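Thiol transferase (Phanerochaete chrysosporium, PDB 4F0B) is a Ure2p-type glutathione transferase that binds oxidized glutathione and probably catalyses glutathione-dependent thiol transfer. Local coordinates at residues A[18-23]-A[186-191]; A[83-88]-A[121-126]. One frame throughout, in Å; residues are numbered along the deposited sequence.

Contact 1 (A[18-23]-A[186-191]); sequences NGWVPA and WARIAP. With GDS (oxidized glutathione disulfide), chain C.
N18 and W186 make the closest backbone approach, with their CA atoms 7.4 Å apart, where the loop leading into helix 20-33 faces the end of helix 178-187 and the type I turn A187 to A190. Side chains do the touching. W186 NE1 donates to N18 OD1 at 3.0 Å; the bond is somewhat bent, and the N-H reaches the oxygen from above the amide plane, 48° out of it. The other arm of the same amide, N18 ND2, donates to OE5 of the oxidized glutathione disulfide over 2.9 Å, so both ends of N18 are held and its flip is settled. The far rim of W186 borders the ligand too, CH2 lying 3.5 Å from CB5. Farther from the ligand, R188 stands its guanidinium almost upright on W20, the two planes 87° apart, and NH1 sits over the rim of one face, 3.3 Å from CH2. This is a cation-pi contact, with R188 CZ 4.6 Å from the centroid of the six-membered ring of W20. A bend at chi3 (-63°) swings the guanidinium over the indole, while its NH2 forms a salt bridge with E211. I189 CG2 closes on the edge of the same ring, 3.8 Å from W20 CH2. Helix 214-222 brings I220 against both W20 and R188, helix 109-139 packs on W186 and I189, and N18 leans on T84 of helix 84-95.

Contact 2 (A[83-88]-A[121-126]); sequences ETSAIL and FAHGGI. With GDS (oxidized glutathione disulfide), chain C.
H123 is gripped at both ring nitrogens, each at the ring's edge, by the side chains of E83 and S85. H123 NE2 points at E83 OE1, 2.7 Å away and in the ring plane, while the carboxylate is turned 63° from the imidazole. The N-H...O angle of 142° leaves this bond somewhat bent. H123 ND1 pairs with S85 OG at 2.8 Å, and T84 OG1 lies 3.3 Å from H123 CE1, the carbon between the two nitrogens. With CG anti to the backbone N (chi1 -156°), the ring reaches from helix 109-139 across to segment 83-88. The ligand's gamma-glutamyl end meets the same group: its N1 donates to E83 OE1 at 2.7 Å, T84 N donates to OE2 at 2.8 Å, and T84 OG1 to OE1 at 2.6 Å. Were H123 replaced by an alanine, S85 OG would lose its ring partner and E83 would probably be held less firmly for the ligand amine. F120 of the second subunit meets the imidazole edge-to-face. E83 OE1 thus takes two N-H donors, one from protein and one from ligand; H123 borders the ligand itself, CE1 lying 3.1 Å from its OE1, and also positions the carboxylate that binds the glutathione amino group.

In the fold
Both contacts join the thioredoxin-like N-terminal part to the helical C-terminal part of the GST fold, and both border the same glutathione disulfide, with centres about 11 Å apart. Contact 2 is buried and mainly polar, and sits beside the second subunit. Contact 1 is only partly buried: it mixes an amide-indole bond with a cation-pi and apolar patch farther from the ligand, and no other protein chain of the assembly reaches it. They use different elements, the entrance to helix 20-33 with the end of helix 178-187 and the turn after it, against 84-95 with 109-139, yet touch directly: N18 O lies 3.4 Å from T84 CG2, and W186 CB packs on I126 CG2.

Contact 1 (A[18-23]-A[186-191])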
loop_
_atom_site.group_PDB
_atom_site.type_symbol
_atom_site.label_atom_id
_atom_site.label_comp_id
_atom_site.label_asym_id
_atom_site.label_seq_id
_atom_site.Cartn_x
_atom_site.Cartn_y
_atom_site.Cartn_z
ATOM N N ASN A 18 -0.249 -12.943 2.636
ATOM C CA ASN A 18 -0.796 -12.280 1.475
ATOM C C ASN A 18 -1.647 -13.209 0.589
ATOM O O ASN A 18 -2.720 -12.809 0.104
ATOM C CB ASN A 18 0.348 -11.654 0.652
ATOM C CG ASN A 18 0.978 -10.478 1.384
ATOM O OD1 ASN A 18 0.262 -9.672 1.996
ATOM N ND2 ASN A 18 2.299 -10.399 1.355
ATOM N N GLY A 19 -1.159 -14.425 0.364
ATOM C CA GLY A 19 -1.875 -15.386 -0.485
ATOM C C GLY A 19 -3.269 -15.741 -0.013
ATOM O O GLY A 19 -4.163 -15.991 -0.841
ATOM N N TRP A 20 -3.487 -15.739 1.307
ATOM C CA TRP A 20 -4.787 -16.194 1.804
ATOM C C TRP A 20 -5.884 -15.197 1.492
ATOM O O TRP A 20 -7.045 -15.587 1.381
ATOM C CB TRP A 20 -4.759 -16.343 3.329
ATOM C CG TRP A 20 -3.875 -17.460 3.812
ATOM C CD1 TRP A 20 -3.754 -18.712 3.277
ATOM C CD2 TRP A 20 -3.007 -17.423 4.959
ATOM N NE1 TRP A 20 -2.831 -19.453 4.008
ATOM C CE2 TRP A 20 -2.378 -18.676 5.049
ATOM C CE3 TRP A 20 -2.701 -16.434 5.915
ATOM C CZ2 TRP A 20 -1.426 -18.973 6.033
ATOM C CZ3 TRP A 20 -1.746 -16.723 6.906
ATOM C CH2 TRP A 20 -1.129 -17.986 6.958
ATOM N N VAL A 21 -5.546 -13.912 1.396
ATOM C CA VAL A 21 -6.603 -12.913 1.528
ATOM C C VAL A 21 -7.580 -12.821 0.337
ATOM O O VAL A 21 -8.797 -12.701 0.560
ATOM C CB VAL A 21 -6.124 -11.538 2.062
ATOM C CG1 VAL A 21 -5.389 -11.715 3.369
ATOM C CG2 VAL A 21 -5.267 -10.767 1.064
ATOM N N PRO A 22 -7.099 -12.934 -0.924
ATOM C CA PRO A 22 -8.128 -12.962 -1.981
ATOM C C PRO A 22 -8.996 -14.207 -1.926
ATOM O O PRO A 22 -10.168 -14.135 -2.313
ATOM C CB PRO A 22 -7.312 -12.912 -3.287
ATOM C CG PRO A 22 -5.930 -12.322 -2.868
ATOM C CD PRO A 22 -5.725 -12.949 -1.490
ATOM N N ALA A 23 -8.454 -15.339 -1.477
ATOM C CA ALA A 23 -9.249 -16.570 -1.388
ATOM C C ALA A 23 -10.329 -16.425 -0.315
ATOM O O ALA A 23 -11.451 -16.888 -0.487
ATOM C CB ALA A 23 -8.359 -17.797 -1.125
ATOM N N TRP A 186 -2.218 -11.198 7.956
ATOM C CA TRP A 186 -1.027 -10.953 8.763
ATOM C C TRP A 186 -1.260 -11.132 10.265
ATOM O O TRP A 186 -0.431 -11.715 10.975
ATOM C CB TRP A 186 -0.465 -9.559 8.457
ATOM C CG TRP A 186 0.242 -9.512 7.138
ATOM C CD1 TRP A 186 -0.277 -9.104 5.933
ATOM C CD2 TRP A 186 1.581 -9.900 6.912
ATOM N NE1 TRP A 186 0.687 -9.240 4.939
ATOM C CE2 TRP A 186 1.842 -9.724 5.520
ATOM C CE3 TRP A 186 2.600 -10.398 7.751
ATOM C CZ2 TRP A 186 3.096 -9.992 4.954
ATOM C CZ3 TRP A 186 3.852 -10.682 7.183
ATOM C CH2 TRP A 186 4.081 -10.473 5.784
ATOM N N ALA A 187 -2.382 -10.609 10.755
ATOM C CA ALA A 187 -2.622 -10.646 12.210
ATOM C C ALA A 187 -2.710 -12.075 12.731
ATOM O O ALA A 187 -2.266 -12.317 13.865
ATOM C CB ALA A 187 -3.876 -9.852 12.550
ATOM N N ARG A 188 -3.264 -13.012 11.944
ATOM C CA ARG A 188 -3.409 -14.372 12.448
ATOM C C ARG A 188 -2.064 -15.077 12.658
ATOM O O ARG A 188 -2.014 -16.075 13.374
ATOM C CB ARG A 188 -4.341 -15.185 11.539
ATOM C CG ARG A 188 -3.718 -15.574 10.204
ATOM C CD ARG A 188 -4.762 -16.219 9.299
ATOM N NE ARG A 188 -5.282 -17.476 9.860
ATOM C CZ ARG A 188 -4.767 -18.675 9.591
ATOM N NH1 ARG A 188 -3.746 -18.799 8.737
ATOM N NH2 ARG A 188 -5.287 -19.775 10.138
ATOM N N ILE A 189 -0.991 -14.559 12.057
ATOM C CA ILE A 189 0.341 -15.091 12.309
ATOM C C ILE A 189 1.213 -14.159 13.144
ATOM O O ILE A 189 2.390 -14.474 13.346
ATOM C CB ILE A 189 1.088 -15.501 11.009
ATOM C CG1 ILE A 189 1.425 -14.259 10.169
ATOM C CG2 ILE A 189 0.261 -16.599 10.263
ATOM C CD1 ILE A 189 2.451 -14.501 9.013
ATOM N N ALA A 190 0.641 -13.079 13.678
ATOM C CA ALA A 190 1.392 -12.233 14.602
ATOM C C ALA A 190 2.058 -12.997 15.778
ATOM O O ALA A 190 3.189 -12.643 16.123
ATOM C CB ALA A 190 0.506 -11.066 15.117
ATOM N N PRO A 191 1.379 -14.008 16.391
ATOM C CA PRO A 191 2.044 -14.730 17.493
ATOM C C PRO A 191 3.321 -15.407 17.033
ATOM O O PRO A 191 4.350 -15.376 17.736
ATOM C CB PRO A 191 0.975 -15.736 17.943
ATOM C CG PRO A 191 -0.349 -15.005 17.655
ATOM C CD PRO A 191 -0.047 -14.353 16.277
HETATM N N1 GDS C . 2.694 -6.003 -1.850
HETATM C CA1 GDS C . 2.444 -7.390 -2.355
HETATM C C1 GDS C . 0.942 -7.712 -2.133
HETATM O OE1 GDS C . 0.340 -7.137 -1.200
HETATM O OE2 GDS C . 0.410 -8.521 -2.918
HETATM C CB1 GDS C . 3.286 -8.387 -1.543
HETATM C CG1 GDS C . 3.165 -9.823 -2.085
HETATM C CD1 GDS C . 4.248 -10.692 -1.461
HETATM O O1 GDS C . 5.061 -10.316 -0.626
HETATM N N2 GDS C . 4.311 -11.970 -1.964
HETATM C CA2 GDS C . 5.276 -12.967 -1.483
HETATM C C2 GDS C . 5.999 -13.570 -2.666
HETATM O O2 GDS C . 5.391 -13.880 -3.724
HETATM C CB2 GDS C . 4.618 -14.115 -0.722
HETATM S SG2 GDS C . 3.599 -13.614 0.666
HETATM N N3 GDS C . 7.319 -13.761 -2.474
HETATM C CA3 GDS C . 8.118 -14.375 -3.538
HETATM C C3 GDS C . 9.347 -13.605 -3.855
HETATM O OE3 GDS C . 10.048 -14.057 -4.782
HETATM O OE4 GDS C . 9.599 -12.554 -3.207
HETATM N N4 GDS C . 5.743 -9.387 2.019
HETATM C CA4 GDS C . 5.777 -7.985 2.402
HETATM C C4 GDS C . 4.432 -7.225 2.157
HETATM O OE5 GDS C . 3.359 -7.861 2.102
HETATM O OE6 GDS C . 4.535 -5.992 2.035
HETATM C C5 GDS C . 6.469 -10.276 2.701
HETATM O O5 GDS C . 7.189 -9.948 3.674
HETATM C CA5 GDS C . 6.406 -11.719 2.233
HETATM N N5 GDS C . 7.747 -12.341 2.347
HETATM C CB5 GDS C . 5.346 -12.413 3.117
HETATM S SG5 GDS C . 4.980 -14.055 2.510
HETATM C CA6 GDS C . 11.087 -11.961 -0.201
HETATM C C6 GDS C . 11.956 -11.187 0.811
HETATM O OE7 GDS C . 11.406 -10.314 1.518
HETATM O OE8 GDS C . 13.185 -11.449 0.817
HETATM N N6 GDS C . 11.857 -12.102 -1.435
HETATM C CB6 GDS C . 10.715 -13.370 0.361
HETATM C CG6 GDS C . 9.769 -13.405 1.597
HETATM C CD6 GDS C . 8.419 -12.839 1.260
HETATM O O6 GDS C . 7.938 -12.768 0.140
#

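Contact 2 (A[83-88]-A[121-126])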
loop_
_atom_site.group_PDB
_atom_site.type_symbol
_atom_site.label_atom_id
_atom_site.label_comp_id
_atom_site.label_asym_id
_atom_site.label_seq_id
_atom_site.Cartn_x
_atom_site.Cartn_y
_atom_site.Cartn_z
ATOM N N GLU A 83 -1.180 -7.317 -6.563
ATOM C CA GLU A 83 -1.184 -6.629 -5.246
ATOM C C GLU A 83 -2.449 -6.969 -4.459
ATOM O O GLU A 83 -3.570 -6.617 -4.868
ATOM C CB GLU A 83 -1.040 -5.099 -5.368
ATOM C CG GLU A 83 0.286 -4.662 -5.985
ATOM C CD GLU A 83 1.481 -4.880 -5.063
ATOM O OE1 GLU A 83 1.316 -4.740 -3.821
ATOM O OE2 GLU A 83 2.574 -5.210 -5.558
ATOM N N THR A 84 -2.254 -7.672 -3.337
ATOM C CA THR A 84 -3.368 -8.093 -2.462
ATOM C C THR A 84 -4.521 -7.086 -2.412
ATOM O O THR A 84 -5.658 -7.434 -2.764
ATOM C CB THR A 84 -2.896 -8.307 -0.990
ATOM O OG1 THR A 84 -2.142 -7.161 -0.568
ATOM C CG2 THR A 84 -2.069 -9.576 -0.875
ATOM N N SER A 85 -4.250 -5.867 -1.942
ATOM C CA SER A 85 -5.316 -4.900 -1.680
ATOM C C SER A 85 -6.038 -4.494 -2.937
ATOM O O SER A 85 -7.285 -4.318 -2.930
ATOM C CB SER A 85 -4.735 -3.680 -0.985
ATOM O OG SER A 85 -4.114 -4.114 0.227
ATOM N N ALA A 86 -5.301 -4.405 -4.066
ATOM C CA ALA A 86 -5.915 -4.050 -5.354
ATOM C C ALA A 86 -6.829 -5.191 -5.830
ATOM O O ALA A 86 -7.895 -4.956 -6.441
ATOM C CB ALA A 86 -4.830 -3.748 -6.421
ATOM N N ILE A 87 -6.422 -6.434 -5.570
ATOM C CA ILE A 87 -7.243 -7.612 -5.903
ATOM C C ILE A 87 -8.555 -7.592 -5.095
ATOM O O ILE A 87 -9.644 -7.806 -5.657
ATOM C CB ILE A 87 -6.479 -8.896 -5.620
ATOM C CG1 ILE A 87 -5.255 -8.999 -6.559
ATOM C CG2 ILE A 87 -7.408 -10.112 -5.803
ATOM C CD1 ILE A 87 -4.215 -10.034 -6.121
ATOM N N LEU A 88 -8.433 -7.280 -3.792
ATOM C CA LEU A 88 -9.642 -7.203 -2.961
ATOM C C LEU A 88 -10.596 -6.140 -3.501
ATOM O O LEU A 88 -11.805 -6.360 -3.605
ATOM C CB LEU A 88 -9.254 -6.899 -1.504
ATOM C CG LEU A 88 -8.433 -7.991 -0.821
ATOM C CD1 LEU A 88 -8.023 -7.541 0.589
ATOM C CD2 LEU A 88 -9.207 -9.295 -0.646
ATOM N N PHE A 121 -2.904 1.706 4.764
ATOM C CA PHE A 121 -2.178 1.597 6.020
ATOM C C PHE A 121 -1.602 0.185 6.171
ATOM O O PHE A 121 -0.447 0.020 6.568
ATOM C CB PHE A 121 -3.130 1.958 7.183
ATOM C CG PHE A 121 -2.599 1.553 8.540
ATOM C CD1 PHE A 121 -1.596 2.299 9.184
ATOM C CD2 PHE A 121 -3.101 0.433 9.174
ATOM C CE1 PHE A 121 -1.103 1.909 10.463
ATOM C CE2 PHE A 121 -2.627 0.032 10.455
ATOM C CZ PHE A 121 -1.623 0.764 11.089
ATOM N N ALA A 122 -2.423 -0.827 5.942
ATOM C CA ALA A 122 -1.983 -2.216 6.057
ATOM C C ALA A 122 -0.921 -2.514 5.009
ATOM O O ALA A 122 0.072 -3.200 5.295
ATOM C CB ALA A 122 -3.155 -3.142 5.793
ATOM N N HIS A 123 -1.109 -1.982 3.797
ATOM C CA HIS A 123 -0.285 -2.346 2.651
ATOM C C HIS A 123 1.123 -1.715 2.742
ATOM O O HIS A 123 2.095 -2.272 2.221
ATOM C CB HIS A 123 -1.009 -1.887 1.403
ATOM C CG HIS A 123 -0.630 -2.650 0.189
ATOM N ND1 HIS A 123 -1.333 -3.766 -0.238
ATOM C CD2 HIS A 123 0.360 -2.441 -0.709
ATOM C CE1 HIS A 123 -0.768 -4.221 -1.347
ATOM N NE2 HIS A 123 0.246 -3.420 -1.669
ATOM N N GLY A 124 1.200 -0.543 3.394
ATOM C CA GLY A 124 2.479 0.141 3.541
ATOM C C GLY A 124 3.079 0.003 4.928
ATOM O O GLY A 124 4.241 0.329 5.125
ATOM N N GLY A 125 2.302 -0.486 5.884
ATOM C CA GLY A 125 2.692 -0.583 7.283
ATOM C C GLY A 125 2.801 -2.015 7.752
ATOM O O GLY A 125 3.886 -2.608 7.772
ATOM N N ILE A 126 1.669 -2.609 8.115
ATOM C CA ILE A 126 1.681 -3.953 8.700
ATOM C C ILE A 126 2.338 -5.016 7.766
ATOM O O ILE A 126 3.215 -5.761 8.196
ATOM C CB ILE A 126 0.274 -4.391 9.113
ATOM C CG1 ILE A 126 -0.133 -3.611 10.380
ATOM C CG2 ILE A 126 0.234 -5.891 9.439
ATOM C CD1 ILE A 126 -1.611 -3.760 10.818
HETATM N N1 GDS C . 2.694 -6.003 -1.850
HETATM C CA1 GDS C . 2.444 -7.390 -2.355
HETATM C C1 GDS C . 0.942 -7.712 -2.133
HETATM O OE1 GDS C . 0.340 -7.137 -1.200
HETATM O OE2 GDS C . 0.410 -8.521 -2.918
HETATM C CB1 GDS C . 3.286 -8.387 -1.543
HETATM C CG1 GDS C . 3.165 -9.823 -2.085
HETATM C CD1 GDS C . 4.248 -10.692 -1.461
HETATM O O1 GDS C . 5.061 -10.316 -0.626
HETATM N N2 GDS C . 4.311 -11.970 -1.964
HETATM C CA2 GDS C . 5.276 -12.967 -1.483
HETATM C C2 GDS C . 5.999 -13.570 -2.666
HETATM O O2 GDS C . 5.391 -13.880 -3.724
HETATM C CB2 GDS C . 4.618 -14.115 -0.722
HETATM S SG2 GDS C . 3.599 -13.614 0.666
HETATM N N3 GDS C . 7.319 -13.761 -2.474
HETATM C CA3 GDS C . 8.118 -14.375 -3.538
HETATM C C3 GDS C . 9.347 -13.605 -3.855
HETATM O OE3 GDS C . 10.048 -14.057 -4.782
HETATM O OE4 GDS C . 9.599 -12.554 -3.207
HETATM N N4 GDS C . 5.743 -9.387 2.019
HETATM C CA4 GDS C . 5.777 -7.985 2.402
HETATM C C4 GDS C . 4.432 -7.225 2.157
HETATM O OE5 GDS C . 3.359 -7.861 2.102
HETATM O OE6 GDS C . 4.535 -5.992 2.035
HETATM C C5 GDS C . 6.469 -10.276 2.701
HETATM O O5 GDS C . 7.189 -9.948 3.674
HETATM C CA5 GDS C . 6.406 -11.719 2.233
HETATM N N5 GDS C . 7.747 -12.341 2.347
HETATM C CB5 GDS C . 5.346 -12.413 3.117
HETATM S SG5 GDS C . 4.980 -14.055 2.510
HETATM C CA6 GDS C . 11.087 -11.961 -0.201
HETATM C C6 GDS C . 11.956 -11.187 0.811
HETATM O OE7 GDS C . 11.406 -10.314 1.518
HETATM O OE8 GDS C . 13.185 -11.449 0.817
HETATM N N6 GDS C . 11.857 -12.102 -1.435
HETATM C CB6 GDS C . 10.715 -13.370 0.361
HETATM C CG6 GDS C . 9.769 -13.405 1.597
HETATM C CD6 GDS C . 8.419 -12.839 1.260
HETATM O O6 GDS C . 7.938 -12.768 0.140
#